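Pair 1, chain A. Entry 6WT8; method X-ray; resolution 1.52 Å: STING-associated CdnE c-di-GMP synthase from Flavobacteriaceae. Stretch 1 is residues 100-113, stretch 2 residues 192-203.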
# COMPACT_ATOMS: atom_id res chain seq x y z
N LEU A 100 10.29 6.42 -1.41
CA LEU A 100 11.31 7.09 -0.60
C LEU A 100 12.12 6.06 0.18
O LEU A 100 11.54 5.20 0.85
CB LEU A 100 10.70 8.09 0.40
CG LEU A 100 9.67 9.09 -0.13
CD1 LEU A 100 9.12 10.00 0.98
CD2 LEU A 100 10.26 9.90 -1.25
N LYS A 101 13.46 6.20 0.14
CA LYS A 101 14.29 5.25 0.87
C LYS A 101 14.01 5.27 2.37
O LYS A 101 14.33 4.29 3.03
CB LYS A 101 15.78 5.55 0.63
CG LYS A 101 16.23 6.97 1.05
CD LYS A 101 17.63 7.31 0.46
CE LYS A 101 18.11 8.65 1.05
NZ LYS A 101 17.33 9.82 0.62
N GLU A 102 13.45 6.38 2.90
CA GLU A 102 13.15 6.45 4.34
C GLU A 102 11.82 5.82 4.72
O GLU A 102 11.51 5.74 5.92
CB GLU A 102 13.13 7.92 4.81
CG GLU A 102 14.44 8.68 4.56
CD GLU A 102 14.58 9.29 3.16
OE1 GLU A 102 13.63 9.26 2.33
OE2 GLU A 102 15.70 9.85 2.93
N ASN A 103 10.99 5.40 3.78
CA ASN A 103 9.76 4.73 4.16
C ASN A 103 10.07 3.37 4.79
O ASN A 103 10.99 2.66 4.39
CB ASN A 103 8.88 4.51 2.94
CG ASN A 103 8.39 5.77 2.29
OD1 ASN A 103 8.26 5.80 1.07
ND2 ASN A 103 8.05 6.80 3.08
N ASP A 104 9.26 2.99 5.79
CA ASP A 104 9.44 1.77 6.53
C ASP A 104 8.15 0.97 6.61
O ASP A 104 7.05 1.53 6.57
CB ASP A 104 9.89 2.10 7.95
CG ASP A 104 11.31 2.50 8.00
OD1 ASP A 104 12.18 1.61 7.92
OD2 ASP A 104 11.57 3.72 8.14
N VAL A 105 8.32 -0.36 6.72
CA VAL A 105 7.19 -1.20 7.16
C VAL A 105 6.76 -0.75 8.55
O VAL A 105 7.60 -0.36 9.38
CB VAL A 105 7.48 -2.72 7.17
CG1 VAL A 105 7.84 -3.26 5.77
CG2 VAL A 105 8.63 -3.07 8.14
N ASP A 106 5.46 -0.83 8.83
CA ASP A 106 5.01 -0.74 10.23
C ASP A 106 4.87 -2.14 10.80
O ASP A 106 4.41 -3.08 10.11
CB ASP A 106 3.60 -0.13 10.37
CG ASP A 106 3.47 1.28 9.92
OD1 ASP A 106 4.43 2.04 9.92
OD2 ASP A 106 2.31 1.67 9.61
N LEU A 107 5.22 -2.29 12.08
CA LEU A 107 4.94 -3.54 12.78
C LEU A 107 3.55 -3.46 13.41
O LEU A 107 3.23 -2.46 14.08
CB LEU A 107 6.00 -3.77 13.86
CG LEU A 107 5.81 -5.07 14.70
CD1 LEU A 107 7.15 -5.51 15.21
CD2 LEU A 107 4.88 -4.82 15.92
N VAL A 108 2.71 -4.48 13.19
CA VAL A 108 1.37 -4.51 13.76
C VAL A 108 1.31 -5.66 14.75
O VAL A 108 1.61 -6.81 14.39
CB VAL A 108 0.30 -4.69 12.66
CG1 VAL A 108 -1.09 -4.46 13.27
CG2 VAL A 108 0.51 -3.68 11.57
N GLN A 109 0.89 -5.39 15.98
CA GLN A 109 0.65 -6.45 16.95
C GLN A 109 -0.84 -6.47 17.25
O GLN A 109 -1.44 -5.42 17.48
CB GLN A 109 1.51 -6.31 18.18
CG GLN A 109 1.24 -5.05 18.97
CD GLN A 109 2.19 -4.93 20.16
OE1 GLN A 109 2.89 -5.88 20.56
NE2 GLN A 109 2.20 -3.74 20.74
N ILE A 110 -1.48 -7.63 17.10
CA ILE A 110 -2.93 -7.74 17.08
C ILE A 110 -3.32 -8.70 18.19
O ILE A 110 -2.93 -9.88 18.17
CB ILE A 110 -3.39 -8.26 15.69
CG1 ILE A 110 -2.76 -7.44 14.56
CG2 ILE A 110 -4.90 -8.17 15.65
CD1 ILE A 110 -2.83 -8.15 13.16
N THR A 111 -4.13 -8.24 19.15
CA THR A 111 -4.57 -9.16 20.18
C THR A 111 -5.34 -10.32 19.56
O THR A 111 -6.08 -10.13 18.58
CB THR A 111 -5.43 -8.41 21.19
OG1 THR A 111 -6.51 -7.72 20.52
CG2 THR A 111 -4.56 -7.46 21.98
N ASN A 112 -5.09 -11.55 20.04
CA ASN A 112 -5.57 -12.71 19.29
C ASN A 112 -6.44 -13.64 20.14
O ASN A 112 -6.70 -14.77 19.70
CB ASN A 112 -4.39 -13.50 18.67
CG ASN A 112 -3.45 -14.07 19.74
OD1 ASN A 112 -3.76 -14.06 20.94
ND2 ASN A 112 -2.29 -14.56 19.30
N LYS A 113 -6.87 -13.20 21.31
CA LYS A 113 -7.77 -13.93 22.22
C LYS A 113 -9.23 -13.70 21.93
O LYS A 113 -10.08 -14.51 22.37
CB LYS A 113 -7.60 -13.45 23.65
CG LYS A 113 -6.25 -13.61 24.22
CD LYS A 113 -5.86 -15.04 24.18
CE LYS A 113 -4.98 -15.35 25.37
NZ LYS A 113 -4.04 -16.43 24.96
N GLU A 192 19.97 0.82 11.28
CA GLU A 192 19.42 2.10 11.73
C GLU A 192 18.17 2.44 10.93
O GLU A 192 18.26 2.97 9.81
CB GLU A 192 20.47 3.19 11.59
CG GLU A 192 20.08 4.49 12.22
CD GLU A 192 21.26 5.46 12.30
OE1 GLU A 192 21.09 6.57 12.86
OE2 GLU A 192 22.35 5.11 11.79
N ARG A 193 17.00 2.15 11.52
CA ARG A 193 15.69 2.44 10.91
C ARG A 193 14.72 2.82 12.00
O ARG A 193 14.84 2.34 13.12
CB ARG A 193 15.07 1.24 10.17
CG ARG A 193 15.97 0.64 9.04
CD ARG A 193 16.18 1.55 7.84
NE ARG A 193 14.93 1.83 7.10
CZ ARG A 193 14.85 2.47 5.95
NH1 ARG A 193 15.93 2.82 5.28
NH2 ARG A 193 13.64 2.73 5.47
N ASP A 194 13.72 3.66 11.66
CA ASP A 194 12.69 4.05 12.62
C ASP A 194 11.42 3.28 12.31
O ASP A 194 10.88 3.38 11.20
CB ASP A 194 12.43 5.55 12.59
CG ASP A 194 13.70 6.36 12.81
OD1 ASP A 194 14.52 5.97 13.65
OD2 ASP A 194 13.89 7.36 12.10
N ILE A 195 10.93 2.50 13.27
CA ILE A 195 9.80 1.62 13.04
C ILE A 195 8.62 2.04 13.91
O ILE A 195 8.78 2.20 15.13
CB ILE A 195 10.17 0.17 13.36
CG1 ILE A 195 11.37 -0.29 12.51
CG2 ILE A 195 9.00 -0.78 13.20
CD1 ILE A 195 11.15 -0.25 10.99
N ASP A 196 7.44 2.20 13.31
CA ASP A 196 6.22 2.42 14.08
C ASP A 196 5.60 1.08 14.47
O ASP A 196 5.50 0.17 13.66
CB ASP A 196 5.18 3.20 13.27
CG ASP A 196 5.35 4.70 13.36
OD1 ASP A 196 5.23 5.30 14.47
OD2 ASP A 196 5.62 5.29 12.29
N VAL A 197 5.18 0.98 15.74
CA VAL A 197 4.55 -0.21 16.31
C VAL A 197 3.09 0.12 16.57
O VAL A 197 2.79 1.01 17.38
CB VAL A 197 5.26 -0.61 17.62
CG1 VAL A 197 4.52 -1.69 18.33
CG2 VAL A 197 6.71 -1.03 17.33
N VAL A 198 2.20 -0.58 15.87
CA VAL A 198 0.76 -0.38 15.92
C VAL A 198 0.16 -1.51 16.74
O VAL A 198 0.55 -2.67 16.56
CB VAL A 198 0.23 -0.38 14.47
CG1 VAL A 198 -1.25 -0.16 14.42
CG2 VAL A 198 0.98 0.73 13.70
N THR A 199 -0.78 -1.18 17.63
CA THR A 199 -1.49 -2.14 18.46
C THR A 199 -2.95 -2.14 18.04
O THR A 199 -3.57 -1.07 17.96
CB THR A 199 -1.33 -1.79 19.93
OG1 THR A 199 0.07 -1.67 20.24
CG2 THR A 199 -2.01 -2.80 20.85
N ALA A 200 -3.50 -3.32 17.78
CA ALA A 200 -4.83 -3.43 17.21
C ALA A 200 -5.50 -4.71 17.66
O ALA A 200 -4.87 -5.59 18.25
CB ALA A 200 -4.72 -3.43 15.68
N THR A 201 -6.80 -4.81 17.40
CA THR A 201 -7.47 -6.10 17.47
C THR A 201 -7.99 -6.47 16.08
O THR A 201 -8.03 -5.64 15.18
CB THR A 201 -8.59 -6.03 18.51
OG1 THR A 201 -9.12 -7.35 18.73
CG2 THR A 201 -9.71 -5.12 18.04
N TYR A 202 -8.36 -7.74 15.90
CA TYR A 202 -8.92 -8.14 14.61
C TYR A 202 -10.37 -7.74 14.46
O TYR A 202 -11.14 -7.65 15.42
CB TYR A 202 -8.86 -9.66 14.42
CG TYR A 202 -7.51 -10.22 14.16
CD1 TYR A 202 -6.83 -9.88 13.03
CD2 TYR A 202 -6.93 -11.11 15.10
CE1 TYR A 202 -5.56 -10.43 12.73
CE2 TYR A 202 -5.68 -11.65 14.84
CZ TYR A 202 -5.01 -11.32 13.67
OH TYR A 202 -3.75 -11.85 13.35
N TYR A 203 -10.77 -7.62 13.20
CA TYR A 203 -12.18 -7.53 12.83
C TYR A 203 -12.44 -8.54 11.73
O TYR A 203 -11.77 -8.51 10.67
CB TYR A 203 -12.53 -6.12 12.35
CG TYR A 203 -13.98 -6.00 11.91
CD1 TYR A 203 -14.96 -5.73 12.83
CD2 TYR A 203 -14.32 -6.17 10.58
CE1 TYR A 203 -16.31 -5.62 12.45
CE2 TYR A 203 -15.67 -6.09 10.17
CZ TYR A 203 -16.64 -5.79 11.12
OH TYR A 203 -17.98 -5.68 10.75
O HOH W 1 13.97 4.51 8.91
O HOH W 2 7.07 2.11 10.40
O HOH W 3 3.74 4.94 10.27

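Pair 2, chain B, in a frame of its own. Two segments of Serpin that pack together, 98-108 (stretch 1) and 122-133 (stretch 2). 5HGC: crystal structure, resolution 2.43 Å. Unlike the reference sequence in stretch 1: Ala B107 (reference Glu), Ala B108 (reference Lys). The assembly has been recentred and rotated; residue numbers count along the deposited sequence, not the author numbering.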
# COMPACT_ATOMS: atom_id res chain seq x y z
N ASN B 98 1.16 6.50 9.57
CA ASN B 98 0.48 5.79 10.63
C ASN B 98 0.06 4.36 10.28
O ASN B 98 -1.07 3.96 10.48
CB ASN B 98 -0.59 6.67 11.28
CG ASN B 98 0.03 7.96 11.89
OD1 ASN B 98 1.12 7.93 12.49
ND2 ASN B 98 -0.64 9.11 11.69
N MET B 99 1.00 3.57 9.77
CA MET B 99 0.65 2.22 9.34
C MET B 99 0.78 1.32 10.53
O MET B 99 1.70 1.48 11.33
CB MET B 99 1.54 1.74 8.20
CG MET B 99 3.03 1.71 8.44
SD MET B 99 3.74 0.56 7.24
CE MET B 99 5.44 0.93 7.61
N MET B 100 -0.16 0.39 10.65
CA MET B 100 -0.27 -0.44 11.85
C MET B 100 -0.48 -1.91 11.55
O MET B 100 -1.21 -2.27 10.60
CB MET B 100 -1.37 0.09 12.75
CG MET B 100 -1.04 1.47 13.32
SD MET B 100 -2.37 2.65 13.73
CE MET B 100 -3.27 2.95 12.19
N ASN B 101 0.20 -2.73 12.35
CA ASN B 101 0.19 -4.20 12.37
C ASN B 101 -0.37 -4.65 13.70
O ASN B 101 0.02 -4.09 14.73
CB ASN B 101 1.61 -4.71 12.38
CG ASN B 101 2.28 -4.52 11.06
OD1 ASN B 101 1.61 -4.58 10.00
ND2 ASN B 101 3.60 -4.26 11.09
N ALA B 102 -1.29 -5.60 13.69
CA ALA B 102 -1.79 -6.21 14.92
C ALA B 102 -2.02 -7.69 14.69
O ALA B 102 -2.28 -8.10 13.55
CB ALA B 102 -3.04 -5.53 15.46
N ILE B 103 -1.82 -8.47 15.76
CA ILE B 103 -2.21 -9.86 15.81
C ILE B 103 -3.25 -10.14 16.87
O ILE B 103 -3.20 -9.58 17.95
CB ILE B 103 -1.05 -10.86 15.88
CG1 ILE B 103 -0.19 -10.67 17.12
CG2 ILE B 103 -0.22 -10.74 14.63
CD1 ILE B 103 0.81 -11.79 17.42
N PHE B 104 -4.22 -10.97 16.51
CA PHE B 104 -5.26 -11.43 17.42
C PHE B 104 -5.11 -12.94 17.53
O PHE B 104 -5.29 -13.66 16.51
CB PHE B 104 -6.62 -10.97 16.91
CG PHE B 104 -6.74 -9.49 16.82
CD1 PHE B 104 -6.32 -8.78 15.64
CD2 PHE B 104 -7.23 -8.74 17.94
CE1 PHE B 104 -6.42 -7.37 15.58
CE2 PHE B 104 -7.36 -7.34 17.87
CZ PHE B 104 -6.94 -6.66 16.70
N VAL B 105 -4.66 -13.40 18.69
CA VAL B 105 -4.25 -14.82 18.85
C VAL B 105 -5.26 -15.46 19.80
O VAL B 105 -5.68 -14.82 20.81
CB VAL B 105 -2.81 -15.01 19.40
CG1 VAL B 105 -2.36 -16.50 19.44
CG2 VAL B 105 -1.82 -14.26 18.51
N THR B 106 -5.69 -16.69 19.49
CA THR B 106 -6.58 -17.43 20.38
C THR B 106 -6.03 -17.48 21.81
O THR B 106 -4.83 -17.73 22.02
CB THR B 106 -6.87 -18.84 19.89
OG1 THR B 106 -7.52 -19.56 20.94
CG2 THR B 106 -5.61 -19.59 19.50
N ALA B 107 -6.90 -17.20 22.77
CA ALA B 107 -6.61 -17.37 24.19
C ALA B 107 -6.07 -18.77 24.52
O ALA B 107 -5.33 -18.95 25.48
CB ALA B 107 -7.83 -17.01 25.02
N ALA B 108 -6.39 -19.75 23.67
CA ALA B 108 -5.97 -21.13 23.82
C ALA B 108 -4.48 -21.41 23.49
O ALA B 108 -4.03 -22.58 23.49
CB ALA B 108 -6.87 -22.00 22.97
N LEU B 122 10.85 -3.81 17.06
CA LEU B 122 11.13 -3.68 15.63
C LEU B 122 9.98 -3.14 14.80
O LEU B 122 10.18 -2.36 13.87
CB LEU B 122 11.64 -4.98 15.05
CG LEU B 122 13.04 -5.43 15.48
CD1 LEU B 122 13.26 -6.90 15.06
CD2 LEU B 122 14.08 -4.51 14.86
N TYR B 123 8.76 -3.56 15.13
CA TYR B 123 7.66 -3.47 14.20
C TYR B 123 6.51 -2.79 14.85
O TYR B 123 5.43 -2.76 14.29
CB TYR B 123 7.23 -4.86 13.71
CG TYR B 123 8.22 -5.48 12.73
CD1 TYR B 123 8.26 -5.06 11.39
CD2 TYR B 123 9.11 -6.46 13.13
CE1 TYR B 123 9.19 -5.58 10.49
CE2 TYR B 123 10.02 -7.02 12.24
CZ TYR B 123 10.08 -6.56 10.92
OH TYR B 123 10.98 -7.10 10.02
N GLN B 124 6.70 -2.26 16.06
CA GLN B 124 5.57 -1.65 16.81
C GLN B 124 4.31 -2.57 16.88
O GLN B 124 3.19 -2.07 16.85
CB GLN B 124 5.17 -0.27 16.25
CG GLN B 124 6.28 0.69 15.72
CD GLN B 124 5.69 1.92 14.94
OE1 GLN B 124 4.60 1.86 14.30
NE2 GLN B 124 6.43 3.05 14.98
N LEU B 125 4.47 -3.89 16.94
CA LEU B 125 3.33 -4.81 17.05
C LEU B 125 2.52 -4.62 18.34
O LEU B 125 3.07 -4.54 19.49
CB LEU B 125 3.79 -6.27 16.98
CG LEU B 125 2.69 -7.29 17.37
CD1 LEU B 125 1.63 -7.36 16.28
CD2 LEU B 125 3.24 -8.70 17.63
N GLU B 126 1.20 -4.57 18.13
CA GLU B 126 0.25 -4.78 19.25
C GLU B 126 -0.34 -6.14 19.07
O GLU B 126 -0.86 -6.43 17.98
CB GLU B 126 -0.88 -3.75 19.27
CG GLU B 126 -0.33 -2.36 19.47
CD GLU B 126 -1.38 -1.27 19.65
OE1 GLU B 126 -2.54 -1.40 19.20
OE2 GLU B 126 -1.03 -0.26 20.28
N ALA B 127 -0.28 -6.97 20.12
CA ALA B 127 -0.83 -8.34 20.09
C ALA B 127 -1.95 -8.48 21.12
O ALA B 127 -1.84 -7.94 22.23
CB ALA B 127 0.27 -9.33 20.40
N PHE B 128 -3.01 -9.19 20.76
CA PHE B 128 -4.24 -9.32 21.62
C PHE B 128 -4.65 -10.78 21.75
O PHE B 128 -4.69 -11.52 20.75
CB PHE B 128 -5.43 -8.56 21.05
CG PHE B 128 -5.19 -7.08 20.90
CD1 PHE B 128 -4.51 -6.56 19.77
CD2 PHE B 128 -5.60 -6.20 21.90
CE1 PHE B 128 -4.24 -5.21 19.66
CE2 PHE B 128 -5.34 -4.81 21.79
CZ PHE B 128 -4.66 -4.31 20.67
N THR B 129 -4.88 -11.19 23.00
CA THR B 129 -5.48 -12.50 23.32
C THR B 129 -6.94 -12.34 22.96
O THR B 129 -7.63 -11.36 23.36
CB THR B 129 -5.43 -12.80 24.83
OG1 THR B 129 -4.18 -12.39 25.38
CG2 THR B 129 -5.51 -14.25 25.02
N THR B 130 -7.42 -13.27 22.17
CA THR B 130 -8.76 -13.10 21.62
C THR B 130 -9.53 -14.40 21.80
O THR B 130 -9.04 -15.48 21.44
CB THR B 130 -8.69 -12.72 20.13
OG1 THR B 130 -7.96 -11.51 20.01
CG2 THR B 130 -10.06 -12.52 19.54
N ASP B 131 -10.74 -14.26 22.33
CA ASP B 131 -11.68 -15.37 22.44
C ASP B 131 -12.53 -15.44 21.17
O ASP B 131 -13.59 -14.79 21.08
CB ASP B 131 -12.57 -15.17 23.67
CG ASP B 131 -13.37 -16.43 24.04
OD1 ASP B 131 -13.30 -17.50 23.37
OD2 ASP B 131 -14.10 -16.32 25.05
N PHE B 132 -12.05 -16.20 20.19
CA PHE B 132 -12.76 -16.39 18.92
C PHE B 132 -14.07 -17.25 19.02
O PHE B 132 -14.85 -17.29 18.05
CB PHE B 132 -11.81 -16.99 17.90
CG PHE B 132 -10.71 -16.07 17.45
CD1 PHE B 132 -10.98 -14.98 16.61
CD2 PHE B 132 -9.38 -16.32 17.81
CE1 PHE B 132 -9.94 -14.15 16.15
CE2 PHE B 132 -8.34 -15.48 17.39
CZ PHE B 132 -8.62 -14.40 16.56
N ASN B 133 -14.31 -17.91 20.16
CA ASN B 133 -15.56 -18.57 20.45
C ASN B 133 -16.61 -17.62 20.99
O ASN B 133 -17.58 -18.03 21.64
CB ASN B 133 -15.37 -19.71 21.44
CG ASN B 133 -15.01 -21.00 20.77
OD1 ASN B 133 -13.87 -21.46 20.91
ND2 ASN B 133 -15.96 -21.60 20.02
O HOH W 4 0.80 -1.29 14.71
O HOH W 5 -9.90 -18.72 20.52

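The sharpest difference lies where the two strands come together. In pair 1 this end is held by charge. Arg A193 points toward stretch 1, and its NE donates a hydrogen bond to Asp A104 OD1 at 2.9 Å, as part of a salt bridge. The same guanidinium reaches the turn that precedes the strand: NH2 donates to Lys A101 O at 3.0 Å and NH1 to the same oxygen at 3.1 Å. In pair 2 the matched positions are Met B100 and Tyr B123, and no salt bridge links them. The end of the Met B100 side chain leads away from stretch 2. Tyr B123 closes a helix, whereas Arg A193 is already in a strand. A water bridges the stretches at this end in both pairs. In pair 1, water 1 donates to Asp A104 OD2 at 2.6 Å and accepts from Asp A194 N at 2.9 Å. In pair 2, water 4 accepts from Asn B101 N at 2.8 Å and donates a weak bond to Gln B124 O at 3.3 Å.

Beyond this end the backbones agree. Fourteen central residues superpose with an RMSD of 0.8 Å. Each pair is two parallel strands, with axes 4.5 Å apart at closest approach. Their directions differ by 46° in pair 1 and 30° in pair 2. The ladders match rung for rung. Leu A107 N donates to Asp A196 O at 2.9 Å, and its counterpart Ile B103 N donates to Glu B126 O at 3.2 Å. Val A198 N to Leu A107 O and Phe B128 N to Ile B103 O are both 2.8 Å. Gln A109 N to Val A198 O and Val B105 N to Phe B128 O are also both 2.8 Å.

Side chains fill this frame differently. Leu A107 and Ile B103 coincide closely, as do Val A197 and Ala B127. Leu A107 CD2 lies 4.0 Å from Val A197 CG1. The smaller alanine is still met, with Ile B103 CG1 3.6 Å from Ala B127 CB. On the other face, Val A108 and Val A198 touch lightly, CG2 to CB at 4.4 Å. Phe B104 and Phe B128 take these positions. Their planes are near parallel, at 14°, but slid apart so that the rings barely overlap. Phe B104 CE2 comes within 3.5 Å of Phe B128 CD1.

Gln A109 matches Val B105, and Thr A199 matches Thr B129. In pair 1 the glutamine adds a polar link beside the ladder, NE2 donating to Thr A199 OG1 at 3.0 Å. Valine has no such donor, so at this level pair 2 has the backbone bonds alone.

At the far end both pairs use an aromatic ring. Tyr A202 presents its face to Ile A110, whose CG2 sits 3.4 Å from the ring centroid and almost on the ring normal, a CH-pi contact. Phe B132 is the matched ring, but it meets the partner strand with its edge: CZ is 3.4 Å from Phe B104 O, and CE2 is 3.6 Å from Thr B106 N.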